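Local coordinates for dehydroascorbate reductase (Chlamydomonas reinhardtii, PDB 5XFT), which probably reduces dehydroascorbate to ascorbate at the expense of two glutathione molecules, as a member of the glutathione S-transferase superfamily, at residues Tyr8-Pro13 against Ile43-Lys48; Lys161-Val166 against Tyr202-Ile207; Leu169-Gly174 against Gly210-Ile215; Gly100-Pro105 against Glu126-Gly131. All coordinates share one frame; numbering follows the deposited sequence.

Interaction 1: Tyr8-Pro13 against Ile43-Lys48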
loop_
_atom_site.group_PDB
_atom_site.type_symbol
_atom_site.label_atom_id
_atom_site.label_comp_id
_atom_site.label_asym_id
_atom_site.label_seq_id
_atom_site.Cartn_x
_atom_site.Cartn_y
_atom_site.Cartn_z
ATOM N N TYR A 8 -13.435 -5.819 -0.595
ATOM C CA TYR A 8 -14.021 -4.590 -0.081
ATOM C C TYR A 8 -12.897 -3.641 0.300
ATOM O O TYR A 8 -12.071 -3.958 1.175
ATOM C CB TYR A 8 -14.916 -4.875 1.116
ATOM C CG TYR A 8 -16.000 -5.875 0.819
ATOM C CD1 TYR A 8 -17.272 -5.462 0.458
ATOM C CD2 TYR A 8 -15.752 -7.235 0.900
ATOM C CE1 TYR A 8 -18.263 -6.378 0.184
ATOM C CE2 TYR A 8 -16.730 -8.157 0.622
ATOM C CZ TYR A 8 -17.984 -7.727 0.263
ATOM O OH TYR A 8 -18.972 -8.653 -0.005
ATOM N N VAL A 9 -12.870 -2.487 -0.374
ATOM C CA VAL A 9 -11.829 -1.483 -0.228
ATOM C C VAL A 9 -12.490 -0.129 -0.013
ATOM O O VAL A 9 -13.705 0.020 -0.136
ATOM C CB VAL A 9 -10.894 -1.430 -1.454
ATOM C CG1 VAL A 9 -10.150 -2.743 -1.621
ATOM C CG2 VAL A 9 -11.691 -1.102 -2.706
ATOM N N LYS A 10 -11.667 0.869 0.312
ATOM C CA LYS A 10 -12.174 2.222 0.476
ATOM C C LYS A 10 -12.424 2.837 -0.898
ATOM O O LYS A 10 -11.528 2.863 -1.749
ATOM C CB LYS A 10 -11.191 3.066 1.279
ATOM C CG LYS A 10 -11.514 4.556 1.253
ATOM C CD LYS A 10 -10.329 5.412 1.675
ATOM C CE LYS A 10 -10.721 6.878 1.772
ATOM N NZ LYS A 10 -10.654 7.428 3.153
ATOM N N GLY A 11 -13.639 3.318 -1.126
ATOM C CA GLY A 11 -13.956 3.846 -2.430
ATOM C C GLY A 11 -15.159 4.759 -2.409
ATOM O O GLY A 11 -15.650 5.154 -1.352
ATOM N N ASP A 12 -15.612 5.110 -3.608
ATOM C CA ASP A 12 -16.840 5.881 -3.798
ATOM C C ASP A 12 -17.815 5.038 -4.603
ATOM O O ASP A 12 -17.739 5.017 -5.843
ATOM C CB ASP A 12 -16.557 7.197 -4.516
ATOM C CG ASP A 12 -17.756 8.119 -4.529
ATOM O OD1 ASP A 12 -18.904 7.625 -4.490
ATOM O OD2 ASP A 12 -17.551 9.348 -4.575
ATOM N N PRO A 13 -18.752 4.342 -3.956
ATOM C CA PRO A 13 -19.658 3.469 -4.719
ATOM C C PRO A 13 -20.500 4.228 -5.730
ATOM O O PRO A 13 -20.826 3.683 -6.791
ATOM C CB PRO A 13 -20.526 2.822 -3.628
ATOM C CG PRO A 13 -19.884 3.188 -2.313
ATOM C CD PRO A 13 -19.154 4.460 -2.547
ATOM N N ILE A 43 -16.384 0.626 -0.245
ATOM C CA ILE A 43 -17.003 1.046 1.002
ATOM C C ILE A 43 -16.849 2.556 1.103
ATOM O O ILE A 43 -15.733 3.089 1.010
ATOM C CB ILE A 43 -16.371 0.348 2.215
ATOM C CG1 ILE A 43 -16.439 -1.178 2.075
ATOM C CG2 ILE A 43 -17.032 0.832 3.498
ATOM C CD1 ILE A 43 -17.815 -1.766 2.235
ATOM N N ASP A 44 -17.970 3.243 1.272
ATOM C CA ASP A 44 -17.968 4.669 1.548
ATOM C C ASP A 44 -17.787 4.865 3.049
ATOM O O ASP A 44 -18.650 4.465 3.835
ATOM C CB ASP A 44 -19.272 5.289 1.039
ATOM C CG ASP A 44 -19.511 6.702 1.549
ATOM O OD1 ASP A 44 -20.687 7.121 1.543
ATOM O OD2 ASP A 44 -18.550 7.387 1.957
ATOM N N PHE A 45 -16.661 5.469 3.444
ATOM C CA PHE A 45 -16.346 5.619 4.862
ATOM C C PHE A 45 -17.355 6.490 5.596
ATOM O O PHE A 45 -17.410 6.445 6.830
ATOM C CB PHE A 45 -14.943 6.201 5.043
ATOM C CG PHE A 45 -13.846 5.181 4.958
ATOM C CD1 PHE A 45 -14.137 3.846 4.727
ATOM C CD2 PHE A 45 -12.517 5.560 5.111
ATOM C CE1 PHE A 45 -13.124 2.909 4.642
ATOM C CE2 PHE A 45 -11.495 4.629 5.030
ATOM C CZ PHE A 45 -11.800 3.301 4.796
ATOM N N ASP A 46 -18.145 7.283 4.879
ATOM C CA ASP A 46 -19.210 8.065 5.488
ATOM C C ASP A 46 -20.520 7.295 5.580
ATOM O O ASP A 46 -21.532 7.874 5.984
ATOM C CB ASP A 46 -19.426 9.368 4.711
ATOM C CG ASP A 46 -18.217 10.292 4.764
ATOM O OD1 ASP A 46 -17.514 10.416 3.737
ATOM O OD2 ASP A 46 -17.968 10.893 5.831
ATOM N N ASN A 47 -20.523 6.007 5.228
ATOM C CA ASN A 47 -21.749 5.218 5.219
ATOM C C ASN A 47 -21.438 3.726 5.174
ATOM O O ASN A 47 -21.822 3.031 4.227
ATOM C CB ASN A 47 -22.621 5.614 4.024
ATOM C CG ASN A 47 -24.097 5.405 4.283
ATOM O OD1 ASN A 47 -24.762 6.268 4.859
ATOM N ND2 ASN A 47 -24.623 4.261 3.858
ATOM N N LYS A 48 -20.744 3.221 6.193
ATOM C CA LYS A 48 -20.280 1.842 6.154
ATOM C C LYS A 48 -21.416 0.899 6.530
ATOM O O LYS A 48 -22.257 1.250 7.360
ATOM C CB LYS A 48 -19.108 1.646 7.107
ATOM C CG LYS A 48 -17.890 2.482 6.758
ATOM C CD LYS A 48 -16.703 2.143 7.644
ATOM C CE LYS A 48 -16.675 2.973 8.907
ATOM N NZ LYS A 48 -15.259 3.133 9.357
HETATM O O HOH W 1 -15.128 6.548 1.345
#
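K10 lays its side chain across one face of the F45 ring, the two crossing at about a right angle. Its CG stands 3.9 Å from the F45 centroid, a CH-pi contact offset toward the rim, while K10 CB meets F45 CZ at 3.6 Å. CG is anti to the backbone N (chi1 168°) and the chain then runs extended until it bends at chi4, which sets K10 NZ 3.3 Å from F45 CD2. The backbones form a parallel beta bridge between K10 and I43, whose side chains share one face of the sheet. I43 N donates to V9 O at 2.7 Å. G11 N returns a bond to I43 O at 3.0 Å. CG1 of I43 turns to CB of Y8, 4.1 Å away, the two side chains meeting obliquely. P13 CD rests on D44 CB at 3.7 Å. One water bridges the segments, donating to G11 O and accepting from F45 N, and D44 OD2 takes the N-H of D46 in an Asx turn that shapes the loop. The bridge joins the two parallel strands of a beta-alpha-beta crossover, strands 5-12 and 38-43 with helix 22-33 between them, in the thioredoxin-like N-terminal domain. Around it, K10 NZ has a long, weak ion pair with D20, Y8 meets W51 of helix 50-56 edge-to-face, and F45 packs on V60 and on R213, just past helix 204-212.

Interaction 2: Lys161-Val166 against Tyr202-Ile207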
loop_
_atom_site.group_PDB
_atom_site.type_symbol
_atom_site.label_atom_id
_atom_site.label_comp_id
_atom_site.label_asym_id
_atom_site.label_seq_id
_atom_site.Cartn_x
_atom_site.Cartn_y
_atom_site.Cartn_z
ATOM N N LYS A 161 2.774 2.799 0.886
ATOM C CA LYS A 161 3.211 3.723 1.931
ATOM C C LYS A 161 4.163 4.779 1.376
ATOM O O LYS A 161 4.053 5.961 1.716
ATOM C CB LYS A 161 3.864 2.954 3.074
ATOM C CG LYS A 161 2.998 1.848 3.628
ATOM C CD LYS A 161 3.635 1.171 4.826
ATOM C CE LYS A 161 2.827 -0.045 5.253
ATOM N NZ LYS A 161 3.383 -0.695 6.478
ATOM N N LEU A 162 5.091 4.376 0.507
ATOM C CA LEU A 162 6.004 5.343 -0.091
ATOM C C LEU A 162 5.258 6.312 -1.001
ATOM O O LEU A 162 5.576 7.509 -1.038
ATOM C CB LEU A 162 7.103 4.609 -0.860
ATOM C CG LEU A 162 8.166 5.455 -1.554
ATOM C CD1 LEU A 162 9.046 6.155 -0.538
ATOM C CD2 LEU A 162 8.997 4.587 -2.481
ATOM N N TYR A 163 4.273 5.805 -1.746
ATOM C CA TYR A 163 3.426 6.651 -2.582
ATOM C C TYR A 163 2.780 7.756 -1.753
ATOM O O TYR A 163 2.901 8.952 -2.067
ATOM C CB TYR A 163 2.362 5.774 -3.244
ATOM C CG TYR A 163 1.604 6.392 -4.401
ATOM C CD1 TYR A 163 2.112 7.474 -5.108
ATOM C CD2 TYR A 163 0.365 5.890 -4.773
ATOM C CE1 TYR A 163 1.410 8.021 -6.160
ATOM C CE2 TYR A 163 -0.339 6.428 -5.818
ATOM C CZ TYR A 163 0.179 7.494 -6.510
ATOM O OH TYR A 163 -0.539 8.027 -7.554
ATOM N N HIS A 164 2.100 7.359 -0.673
ATOM C CA HIS A 164 1.510 8.332 0.239
ATOM C C HIS A 164 2.559 9.292 0.782
ATOM O O HIS A 164 2.302 10.495 0.907
ATOM C CB HIS A 164 0.809 7.613 1.389
ATOM C CG HIS A 164 -0.550 7.099 1.038
ATOM N ND1 HIS A 164 -1.695 7.551 1.657
ATOM C CD2 HIS A 164 -0.948 6.172 0.136
ATOM C CE1 HIS A 164 -2.742 6.925 1.151
ATOM N NE2 HIS A 164 -2.317 6.083 0.226
ATOM N N ALA A 165 3.750 8.781 1.103
ATOM C CA ALA A 165 4.775 9.622 1.715
ATOM C C ALA A 165 5.207 10.735 0.769
ATOM O O ALA A 165 5.171 11.918 1.128
ATOM C CB ALA A 165 5.974 8.772 2.143
ATOM N N VAL A 166 5.605 10.382 -0.456
ATOM C CA VAL A 166 6.112 11.412 -1.357
ATOM C C VAL A 166 4.996 12.373 -1.759
ATOM O O VAL A 166 5.179 13.599 -1.725
ATOM C CB VAL A 166 6.822 10.786 -2.579
ATOM C CG1 VAL A 166 7.973 9.898 -2.127
ATOM C CG2 VAL A 166 5.866 9.994 -3.453
ATOM N N TYR A 202 -4.955 4.907 -7.636
ATOM C CA TYR A 202 -6.058 5.802 -7.305
ATOM C C TYR A 202 -5.728 7.272 -7.551
ATOM O O TYR A 202 -6.651 8.087 -7.654
ATOM C CB TYR A 202 -6.486 5.599 -5.846
ATOM C CG TYR A 202 -5.350 5.250 -4.912
ATOM C CD1 TYR A 202 -4.546 6.242 -4.364
ATOM C CD2 TYR A 202 -5.080 3.927 -4.577
ATOM C CE1 TYR A 202 -3.503 5.927 -3.506
ATOM C CE2 TYR A 202 -4.045 3.603 -3.719
ATOM C CZ TYR A 202 -3.257 4.609 -3.187
ATOM O OH TYR A 202 -2.219 4.301 -2.337
ATOM N N GLY A 203 -4.451 7.634 -7.642
ATOM C CA GLY A 203 -4.083 8.989 -7.998
ATOM C C GLY A 203 -3.733 9.846 -6.788
ATOM O O GLY A 203 -4.047 9.524 -5.639
ATOM N N THR A 204 -3.084 10.985 -7.067
ATOM C CA THR A 204 -2.527 11.805 -5.992
ATOM C C THR A 204 -3.594 12.626 -5.280
ATOM O O THR A 204 -3.467 12.884 -4.076
ATOM C CB THR A 204 -1.429 12.729 -6.523
ATOM O OG1 THR A 204 -2.006 13.764 -7.326
ATOM C CG2 THR A 204 -0.418 11.945 -7.357
ATOM N N GLU A 205 -4.646 13.047 -5.984
ATOM C CA GLU A 205 -5.699 13.796 -5.308
ATOM C C GLU A 205 -6.435 12.915 -4.322
ATOM O O GLU A 205 -6.870 13.390 -3.272
ATOM C CB GLU A 205 -6.701 14.395 -6.296
ATOM C CG GLU A 205 -6.119 15.006 -7.563
ATOM C CD GLU A 205 -5.578 13.963 -8.533
ATOM O OE1 GLU A 205 -4.361 13.994 -8.791
ATOM O OE2 GLU A 205 -6.361 13.124 -9.031
ATOM N N ALA A 206 -6.628 11.638 -4.657
ATOM C CA ALA A 206 -7.218 10.725 -3.687
ATOM C C ALA A 206 -6.392 10.699 -2.407
ATOM O O ALA A 206 -6.945 10.731 -1.302
ATOM C CB ALA A 206 -7.350 9.325 -4.288
ATOM N N ILE A 207 -5.061 10.677 -2.541
ATOM C CA ILE A 207 -4.185 10.710 -1.371
ATOM C C ILE A 207 -4.362 12.018 -0.607
ATOM O O ILE A 207 -4.524 12.030 0.623
ATOM C CB ILE A 207 -2.720 10.507 -1.798
ATOM C CG1 ILE A 207 -2.578 9.230 -2.632
ATOM C CG2 ILE A 207 -1.810 10.476 -0.580
ATOM C CD1 ILE A 207 -1.173 9.013 -3.204
#
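I207 covers two different aromatic rings at once, each with its own methyl: CD1 sits over the centre of the Y163 ring, 3.7 Å from its centroid, and CG2 lies over a face of H164, 4.0 Å from that centroid and toward the rim. The rings of Y163, H164 and Y202 form an aromatic cluster that seats the start of helix 204-212 against helix 153-173 in the helical C-terminal domain of the GST fold. Y163 has CG anti to the backbone N (chi1 -166°), and its ring slides past that of Y202 in the opposite direction, planes 35° apart. The pair is oblique, Y163 CE2 lying 4.0 Å from Y202 CE1. The Y163 hydroxyl reaches G203 CA at 3.7 Å and is hydrogen-bonded to D201 OD1, which also takes the N-H of G203 at the N-cap. A leucine in place of Y163 would probably take away most of the ring face under CD1 of I207 and leave D201 without its tyrosine hydroxyl. H164 is gripped from several sides: ND1 pairs with W211 NE1, and because an indole N-H can only donate, ND1 acts as the acceptor there. Y202 OH, itself bonded to H25 ND1, comes in at the H164 ring edge near its plane, where the bond from H164 NE2 is weak, 3.1 Å long and bent to 126°.

Interaction 3: Leu169-Gly174 against Gly210-Ile215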
loop_
_atom_site.group_PDB
_atom_site.type_symbol
_atom_site.label_atom_id
_atom_site.label_comp_id
_atom_site.label_asym_id
_atom_site.label_seq_id
_atom_site.Cartn_x
_atom_site.Cartn_y
_atom_site.Cartn_z
ATOM N N LEU A 169 3.602 14.384 1.525
ATOM C CA LEU A 169 4.613 15.270 2.093
ATOM C C LEU A 169 4.928 16.419 1.145
ATOM O O LEU A 169 5.078 17.565 1.584
ATOM C CB LEU A 169 5.879 14.491 2.433
ATOM C CG LEU A 169 5.849 13.623 3.693
ATOM C CD1 LEU A 169 7.214 12.996 3.897
ATOM C CD2 LEU A 169 5.436 14.418 4.911
ATOM N N LYS A 170 5.013 16.137 -0.158
ATOM C CA LYS A 170 5.234 17.214 -1.116
ATOM C C LYS A 170 4.083 18.210 -1.099
ATOM O O LYS A 170 4.297 19.420 -1.242
ATOM C CB LYS A 170 5.431 16.641 -2.518
ATOM C CG LYS A 170 5.417 17.675 -3.636
ATOM C CD LYS A 170 6.546 18.683 -3.492
ATOM C CE LYS A 170 6.651 19.567 -4.728
ATOM N NZ LYS A 170 5.389 20.312 -5.003
ATOM N N HIS A 171 2.853 17.730 -0.904
ATOM C CA HIS A 171 1.716 18.643 -0.988
ATOM C C HIS A 171 1.548 19.479 0.278
ATOM O O HIS A 171 1.303 20.690 0.204
ATOM C CB HIS A 171 0.437 17.866 -1.277
ATOM C CG HIS A 171 -0.792 18.716 -1.273
ATOM N ND1 HIS A 171 -1.548 18.925 -0.139
ATOM C CD2 HIS A 171 -1.390 19.420 -2.261
ATOM C CE1 HIS A 171 -2.564 19.717 -0.431
ATOM N NE2 HIS A 171 -2.493 20.028 -1.713
ATOM N N PHE A 172 1.662 18.854 1.446
ATOM C CA PHE A 172 1.379 19.528 2.705
ATOM C C PHE A 172 2.591 20.203 3.329
ATOM O O PHE A 172 2.421 21.098 4.166
ATOM C CB PHE A 172 0.803 18.532 3.713
ATOM C CG PHE A 172 -0.578 18.047 3.370
ATOM C CD1 PHE A 172 -1.673 18.881 3.513
ATOM C CD2 PHE A 172 -0.781 16.758 2.915
ATOM C CE1 PHE A 172 -2.943 18.437 3.204
ATOM C CE2 PHE A 172 -2.048 16.311 2.606
ATOM C CZ PHE A 172 -3.131 17.152 2.751
ATOM N N LYS A 173 3.805 19.796 2.958
ATOM C CA LYS A 173 5.004 20.288 3.619
ATOM C C LYS A 173 6.080 20.772 2.658
ATOM O O LYS A 173 7.114 21.268 3.114
ATOM C CB LYS A 173 5.598 19.198 4.524
ATOM C CG LYS A 173 4.730 18.808 5.711
ATOM C CD LYS A 173 4.798 19.848 6.819
ATOM C CE LYS A 173 4.440 19.250 8.175
ATOM N NZ LYS A 173 2.982 19.292 8.447
ATOM N N GLY A 174 5.884 20.633 1.350
ATOM C CA GLY A 174 6.921 20.991 0.406
ATOM C C GLY A 174 8.119 20.068 0.481
ATOM O O GLY A 174 9.094 20.243 -0.256
ATOM N N GLY A 210 -7.678 12.147 1.086
ATOM C CA GLY A 210 -7.657 11.246 2.222
ATOM C C GLY A 210 -7.006 11.876 3.437
ATOM O O GLY A 210 -7.523 11.777 4.551
ATOM N N TRP A 211 -5.880 12.560 3.232
ATOM C CA TRP A 211 -5.150 13.111 4.369
ATOM C C TRP A 211 -5.718 14.444 4.852
ATOM O O TRP A 211 -5.630 14.746 6.049
ATOM C CB TRP A 211 -3.675 13.246 4.008
ATOM C CG TRP A 211 -2.976 11.934 4.073
ATOM C CD1 TRP A 211 -2.638 11.119 3.027
ATOM C CD2 TRP A 211 -2.562 11.259 5.261
ATOM N NE1 TRP A 211 -2.014 9.981 3.497
ATOM C CE2 TRP A 211 -1.960 10.043 4.867
ATOM C CE3 TRP A 211 -2.635 11.567 6.624
ATOM C CZ2 TRP A 211 -1.435 9.138 5.788
ATOM C CZ3 TRP A 211 -2.108 10.672 7.537
ATOM C CH2 TRP A 211 -1.515 9.470 7.114
ATOM N N GLU A 212 -6.304 15.242 3.954
ATOM C CA GLU A 212 -7.010 16.457 4.356
ATOM C C GLU A 212 -8.089 16.161 5.384
ATOM O O GLU A 212 -8.374 17.002 6.244
ATOM C CB GLU A 212 -7.625 17.139 3.133
ATOM C CG GLU A 212 -6.744 18.204 2.510
ATOM C CD GLU A 212 -7.205 18.610 1.122
ATOM O OE1 GLU A 212 -6.648 19.590 0.583
ATOM O OE2 GLU A 212 -8.110 17.947 0.568
ATOM N N ARG A 213 -8.691 14.969 5.315
ATOM C CA ARG A 213 -9.629 14.497 6.328
ATOM C C ARG A 213 -9.039 14.531 7.736
ATOM O O ARG A 213 -9.792 14.388 8.702
ATOM C CB ARG A 213 -10.092 13.071 5.973
ATOM C CG ARG A 213 -11.405 12.593 6.595
ATOM C CD ARG A 213 -11.725 11.159 6.135
ATOM N NE ARG A 213 -12.779 10.554 6.945
ATOM C CZ ARG A 213 -12.688 9.346 7.504
ATOM N NH1 ARG A 213 -11.598 8.610 7.330
ATOM N NH2 ARG A 213 -13.681 8.859 8.235
ATOM N N HIS A 214 -7.721 14.730 7.881
ATOM C CA HIS A 214 -7.089 14.823 9.193
ATOM C C HIS A 214 -6.117 15.986 9.342
ATOM O O HIS A 214 -5.564 16.165 10.434
ATOM C CB HIS A 214 -6.360 13.513 9.527
ATOM C CG HIS A 214 -7.223 12.303 9.375
ATOM N ND1 HIS A 214 -8.333 12.080 10.161
ATOM C CD2 HIS A 214 -7.164 11.267 8.505
ATOM C CE1 HIS A 214 -8.912 10.951 9.792
ATOM N NE2 HIS A 214 -8.222 10.438 8.788
ATOM N N ILE A 215 -5.877 16.762 8.290
ATOM C CA ILE A 215 -5.183 18.040 8.396
ATOM C C ILE A 215 -5.925 19.071 7.560
ATOM O O ILE A 215 -6.804 19.770 8.059
ATOM C CB ILE A 215 -3.708 17.946 7.962
ATOM C CG1 ILE A 215 -3.563 17.105 6.696
ATOM C CG2 ILE A 215 -2.851 17.425 9.090
ATOM C CD1 ILE A 215 -2.188 16.966 6.202
#
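W211 O, on the residue whose CB packs against F172, is gripped by two backbone amides. H214 N reaches W211 O at 2.8 Å and I215 N, more weakly, at 3.0 Å, so the chain curls back as helix 204-212 ends. That curl carries I215 to one face of the F172 ring, the two side chains meeting tip to tip with I215 CG1 3.8 Å from F172 CE1; how closely the I215 methyl CD1 approaches is doubtful. H171 ND1 lies over the opposite face of F172, 3.5 Å above its plane. E212 CG comes to the ring edge in plane, 3.8 Å from F172 CZ, and W211 CB touches F172 CE2 at 3.7 Å. The W211 indole itself turns away, with CG anti to the carbonyl carbon (chi1 -78°), toward its hydrogen bond with H164 and an edge-to-face meeting with F107. I208, one turn earlier on helix 204-212, also touches both H171 and F172. The contact therefore joins the last turn of helix 153-173 to the end region of helix 204-212 and the tail after it, at the surface. The E212 carboxylate stays 4.8 Å from H171 NE2 (E212 OE1 to NE2), near enough perhaps to favour protonation of that imidazole without bonding it. The contact between the segments thus depends on apolar packing round the F172 ring.

Interaction 4: Gly100-Pro105 against Glu126-Gly131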
loop_
_atom_site.group_PDB
_atom_site.type_symbol
_atom_site.label_atom_id
_atom_site.label_comp_id
_atom_site.label_asym_id
_atom_site.label_seq_id
_atom_site.Cartn_x
_atom_site.Cartn_y
_atom_site.Cartn_z
ATOM N N GLY A 100 11.679 -0.421 6.194
ATOM C CA GLY A 100 10.380 0.159 5.944
ATOM C C GLY A 100 9.399 -0.026 7.072
ATOM O O GLY A 100 8.231 0.343 6.924
ATOM N N ALA A 101 9.841 -0.577 8.203
ATOM C CA ALA A 101 8.917 -0.880 9.287
ATOM C C ALA A 101 8.332 0.372 9.926
ATOM O O ALA A 101 7.261 0.293 10.531
ATOM C CB ALA A 101 9.609 -1.730 10.354
ATOM N N LYS A 102 9.004 1.519 9.817
ATOM C CA LYS A 102 8.503 2.757 10.404
ATOM C C LYS A 102 8.382 3.873 9.375
ATOM O O LYS A 102 8.273 5.046 9.748
ATOM C CB LYS A 102 9.391 3.210 11.560
ATOM C CG LYS A 102 9.905 2.104 12.460
ATOM C CD LYS A 102 10.803 2.700 13.527
ATOM C CE LYS A 102 11.668 1.657 14.209
ATOM N NZ LYS A 102 12.694 2.316 15.069
ATOM N N LEU A 103 8.415 3.535 8.085
ATOM C CA LEU A 103 8.187 4.532 7.045
ATOM C C LEU A 103 6.850 5.237 7.257
ATOM O O LEU A 103 6.790 6.461 7.455
ATOM C CB LEU A 103 8.238 3.849 5.679
ATOM C CG LEU A 103 7.774 4.615 4.446
ATOM C CD1 LEU A 103 8.668 5.814 4.218
ATOM C CD2 LEU A 103 7.777 3.703 3.227
ATOM N N PHE A 104 5.767 4.463 7.257
ATOM C CA PHE A 104 4.431 5.036 7.394
ATOM C C PHE A 104 4.207 5.713 8.743
ATOM O O PHE A 104 3.665 6.830 8.759
ATOM C CB PHE A 104 3.384 3.950 7.116
ATOM C CG PHE A 104 1.965 4.426 7.225
ATOM C CD1 PHE A 104 1.243 4.231 8.390
ATOM C CD2 PHE A 104 1.350 5.062 6.160
ATOM C CE1 PHE A 104 -0.065 4.666 8.492
ATOM C CE2 PHE A 104 0.044 5.499 6.256
ATOM C CZ PHE A 104 -0.663 5.299 7.423
ATOM N N PRO A 105 4.571 5.118 9.888
ATOM C CA PRO A 105 4.364 5.837 11.158
ATOM C C PRO A 105 5.124 7.147 11.263
ATOM O O PRO A 105 4.576 8.125 11.787
ATOM C CB PRO A 105 4.839 4.824 12.210
ATOM C CG PRO A 105 4.632 3.501 11.570
ATOM C CD PRO A 105 4.958 3.714 10.120
ATOM N N GLU A 126 13.998 9.659 7.401
ATOM C CA GLU A 126 15.089 9.607 6.437
ATOM C C GLU A 126 15.987 8.397 6.682
ATOM O O GLU A 126 16.621 7.891 5.749
ATOM C CB GLU A 126 15.896 10.906 6.457
ATOM C CG GLU A 126 16.710 11.074 5.164
ATOM C CD GLU A 126 18.107 11.648 5.363
ATOM O OE1 GLU A 126 18.973 10.969 5.964
ATOM O OE2 GLU A 126 18.356 12.759 4.850
ATOM N N GLU A 127 16.065 7.918 7.926
ATOM C CA GLU A 127 16.733 6.637 8.146
ATOM C C GLU A 127 15.989 5.497 7.444
ATOM O O GLU A 127 16.614 4.611 6.845
ATOM C CB GLU A 127 16.869 6.355 9.642
ATOM C CG GLU A 127 17.274 4.925 9.943
ATOM C CD GLU A 127 17.716 4.717 11.377
ATOM O OE1 GLU A 127 18.780 4.099 11.573
ATOM O OE2 GLU A 127 17.006 5.156 12.309
ATOM N N GLN A 128 14.655 5.507 7.500
ATOM C CA GLN A 128 13.883 4.473 6.811
ATOM C C GLN A 128 14.132 4.511 5.306
ATOM O O GLN A 128 14.462 3.487 4.687
ATOM C CB GLN A 128 12.394 4.648 7.119
ATOM C CG GLN A 128 12.046 4.497 8.586
ATOM C CD GLN A 128 12.036 3.054 9.036
ATOM O OE1 GLN A 128 11.498 2.185 8.352
ATOM N NE2 GLN A 128 12.622 2.790 10.196
ATOM N N LEU A 129 13.973 5.692 4.700
ATOM C CA LEU A 129 14.206 5.833 3.267
ATOM C C LEU A 129 15.637 5.467 2.901
ATOM O O LEU A 129 15.900 4.986 1.792
ATOM C CB LEU A 129 13.898 7.260 2.825
ATOM C CG LEU A 129 12.449 7.716 2.949
ATOM C CD1 LEU A 129 12.327 9.171 2.533
ATOM C CD2 LEU A 129 11.566 6.837 2.089
ATOM N N ALA A 130 16.579 5.701 3.817
ATOM C CA ALA A 130 17.959 5.305 3.573
ATOM C C ALA A 130 18.087 3.787 3.525
ATOM O O ALA A 130 18.723 3.238 2.621
ATOM C CB ALA A 130 18.874 5.893 4.646
ATOM N N GLY A 131 17.493 3.094 4.498
ATOM C CA GLY A 131 17.476 1.641 4.487
ATOM C C GLY A 131 16.941 1.065 3.191
ATOM O O GLY A 131 17.606 0.249 2.542
HETATM O O HOH W 2 14.152 1.207 5.907
#
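Q128 pushes its amide oxygen into a turn of backbone N-H groups. Q128 OE1 accepts the N-H of K102 at 3.0 Å (N to OE1), the bond fairly straight (161°) but arriving from well above the amide plane. A101 N at 3.2 Å and L103 N at 3.4 Å also lie near Q128 OE1, though at angles too poor for hydrogen bonds. The other branch, Q128 NE2, lies against the K102 side chain, 3.5 Å from K102 CB, and the two side chains cross at about a right angle. CG of Q128, anti to the carbonyl carbon, lies near K102 C and L103 N; the bend at chi2 (-76°) then turns CD toward K102. An alanine here would probably leave the K102 N-H without its acceptor and open a gap beside the K102 CB and CG. The N-H so held belongs to the N-cap residue of helix 103-112, so helix 118-138 secures the start of the preceding helix; these two open the helical C-terminal domain of the GST fold. Further out, a water ties the turn to the same residue, accepting from G100 N and donating to Q128 O. G100 has positive phi, which favours glycine. On the inner side L103 CD1 meets L129 CD2 at 3.7 Å, crossing at about a right angle. L103 also touches L125 and M132, and L129 reaches L162 of helix 153-173, while E126 makes a salt bridge to R180.

Interaction 1 belongs to the thioredoxin-like sheet, the other three to the helical domain that follows in the chain. Interactions 2 and 3 share helices 153-173 and 204-212, their centres 10 Å apart and their segments alternating, so one helix pair is joined at two levels, with the H164-W211 pair connecting them. Interaction 4 comes second along the chain and lies about 16 Å from interaction 2, centre to centre, packing on it through L103, F104 and L129 against K161 and L162. Between the domains F45 meets R213, connecting interactions 1 and 3, so the chain at the end of helix 204-212 touches the N-terminal domain as well as helix 153-173.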